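Local coordinates for sperm-specific class P protein 34 (Caenorhabditis elegans, PDB 1M1S) that is of unknown function but belongs to the major sperm protein family, consistent with a role in nematode sperm, at residues D95-A98 / P99-G103. Numbering follows the deposited sequence.
Sequences DPMA and PFKAG
Met-97 O, just before the short helix 98-101, takes two backbone N-H groups: Lys-101 N at 2.9 Å, lying almost on the extension of the C=O bond, and Phe-100 N at 3.0 Å, standing well above the carbonyl plane. The first is an i+4 bond, the second i+3, so the turn mixes alpha and 3-10 character. Upstream, Asp-95 OD1 accepts a weak capping bond from Met-97 N at 3.3 Å, where N-H groups commonly lack backbone acceptors; its short side chain can turn forward to the amide two residues on. Its other oxygen, OD2, lies 4.4 Å from Lys-101 NZ, beyond a salt bridge, although the extended lysine chain brings the charges near each other.

With CG anti to its carbonyl carbon (chi1 -61°), Phe-100 sets its ring edge against Pro-96 O, 3.0 Å from CD1, while Pro-99 CG lies over one face, offset toward the rim. Pro-99 suits the first turn, which need not have its N-H bonded; CD lies 3.7 Å from Pro-96 O, and the buried ring packs on Ala-40, Ala-87 and Val-89 of neighbouring strands. A glycine here would probably open a gap against those strands, uncover part of the Phe-100 face and let the turn flex. Ala-98 CB abuts Pro-99 CD at 3.4 Å, a tight contact imposed by the peptide link to proline.

Gly-103, without a side chain, takes phi 79° without strain, and its N bonds to Phe-100 O at 3.1 Å in a Schellman motif. This short capped helix connects strands 79-89 and 107-115 of the immunoglobulin-like MSP domain.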
ATOM      1  N   ASP A  95      14.863   6.170   6.909  1.00 35.00           N
ATOM      2  CA  ASP A  95      14.454   5.600   5.614  1.00 35.00           C
ATOM      3  C   ASP A  95      13.389   4.493   5.691  1.00 35.00           C
ATOM      4  O   ASP A  95      13.541   3.519   6.429  1.00 35.00           O
ATOM      5  CB  ASP A  95      15.728   5.102   4.879  1.00 35.00           C
ATOM      6  CG  ASP A  95      15.479   4.685   3.422  1.00 35.00           C
ATOM      7  OD1 ASP A  95      14.621   5.286   2.727  1.00 35.00           O
ATOM      8  OD2 ASP A  95      16.172   3.738   2.971  1.00 35.00           O
ATOM      9  N   PRO A  96      12.300   4.635   4.910  1.00 35.00           N
ATOM     10  CA  PRO A  96      11.250   3.632   4.923  1.00 35.00           C
ATOM     11  C   PRO A  96      11.753   2.422   4.170  1.00 35.00           C
ATOM     12  O   PRO A  96      11.155   1.359   4.258  1.00 35.00           O
ATOM     13  CB  PRO A  96      10.119   4.324   4.163  1.00 35.00           C
ATOM     14  CG  PRO A  96      10.466   5.783   4.234  1.00 35.00           C
ATOM     15  CD  PRO A  96      11.913   5.743   4.024  1.00 35.00           C
HETATM   16  N   MSE A  97      12.845   2.592   3.422  1.00 35.00           N
HETATM   17  CA  MSE A  97      13.421   1.492   2.652  1.00 35.00           C
HETATM   18  C   MSE A  97      14.393   0.615   3.422  1.00 35.00           C
HETATM   19  O   MSE A  97      14.655  -0.503   2.985  1.00 35.00           O
HETATM   20  CB  MSE A  97      14.120   1.979   1.378  1.00 35.00           C
HETATM   21  CG  MSE A  97      13.260   2.804   0.471  1.00 35.00           C
HETATM   22 SE   MSE A  97      14.163   3.249  -1.220  1.00 35.00          SE
HETATM   23  CE  MSE A  97      13.774   5.214  -1.130  1.00 35.00           C
ATOM     24  N   ALA A  98      14.948   1.123   4.526  1.00 35.00           N
ATOM     25  CA  ALA A  98      15.921   0.374   5.329  1.00 35.00           C
ATOM     26  C   ALA A  98      15.483  -1.030   5.764  1.00 35.00           C
ATOM     27  O   ALA A  98      16.195  -2.003   5.480  1.00 35.00           O
ATOM     28  CB  ALA A  98      16.398   1.190   6.509  1.00 35.00           C
ATOM     29  N   PRO A  99      14.283  -1.174   6.385  1.00 35.00           N
ATOM     30  CA  PRO A  99      13.904  -2.540   6.777  1.00 35.00           C
ATOM     31  C   PRO A  99      13.491  -3.451   5.601  1.00 35.00           C
ATOM     32  O   PRO A  99      13.262  -4.633   5.799  1.00 35.00           O
ATOM     33  CB  PRO A  99      12.756  -2.308   7.770  1.00 35.00           C
ATOM     34  CG  PRO A  99      12.119  -1.107   7.242  1.00 35.00           C
ATOM     35  CD  PRO A  99      13.289  -0.206   6.890  1.00 35.00           C
ATOM     36  N   PHE A 100      13.411  -2.907   4.386  1.00 35.00           N
ATOM     37  CA  PHE A 100      13.037  -3.710   3.210  1.00 35.00           C
ATOM     38  C   PHE A 100      14.256  -4.125   2.396  1.00 35.00           C
ATOM     39  O   PHE A 100      14.304  -5.236   1.875  1.00 35.00           O
ATOM     40  CB  PHE A 100      11.986  -2.990   2.354  1.00 35.00           C
ATOM     41  CG  PHE A 100      10.701  -2.732   3.087  1.00 35.00           C
ATOM     42  CD1 PHE A 100      10.332  -1.428   3.423  1.00 35.00           C
ATOM     43  CD2 PHE A 100       9.908  -3.795   3.522  1.00 35.00           C
ATOM     44  CE1 PHE A 100       9.198  -1.166   4.193  1.00 35.00           C
ATOM     45  CE2 PHE A 100       8.765  -3.557   4.296  1.00 35.00           C
ATOM     46  CZ  PHE A 100       8.410  -2.230   4.636  1.00 35.00           C
ATOM     47  N   LYS A 101      15.241  -3.228   2.309  1.00 35.00           N
ATOM     48  CA  LYS A 101      16.517  -3.486   1.635  1.00 35.00           C
ATOM     49  C   LYS A 101      17.219  -4.532   2.513  1.00 35.00           C
ATOM     50  O   LYS A 101      18.229  -5.131   2.120  1.00 35.00           O
ATOM     51  CB  LYS A 101      17.369  -2.200   1.623  1.00 35.00           C
ATOM     52  CG  LYS A 101      16.978  -1.126   0.619  1.00 35.00           C
ATOM     53  CD  LYS A 101      17.878   0.107   0.755  1.00 35.00           C
ATOM     54  CE  LYS A 101      17.827   0.964  -0.495  1.00 35.00           C
ATOM     55  NZ  LYS A 101      18.599   2.209  -0.336  1.00 35.00           N
ATOM     56  N   ALA A 102      16.687  -4.663   3.735  1.00 35.00           N
ATOM     57  CA  ALA A 102      17.171  -5.570   4.776  1.00 35.00           C
ATOM     58  C   ALA A 102      16.475  -6.925   4.787  1.00 35.00           C
ATOM     59  O   ALA A 102      16.955  -7.863   5.438  1.00 35.00           O
ATOM     60  CB  ALA A 102      17.003  -4.918   6.148  1.00 35.00           C
ATOM     61  N   GLY A 103      15.323  -7.024   4.130  1.00 35.00           N
ATOM     62  CA  GLY A 103      14.601  -8.291   4.122  1.00 35.00           C
ATOM     63  C   GLY A 103      13.848  -8.459   5.435  1.00 35.00           C
ATOM     64  O   GLY A 103      13.751  -9.550   5.996  1.00 35.00           O
TER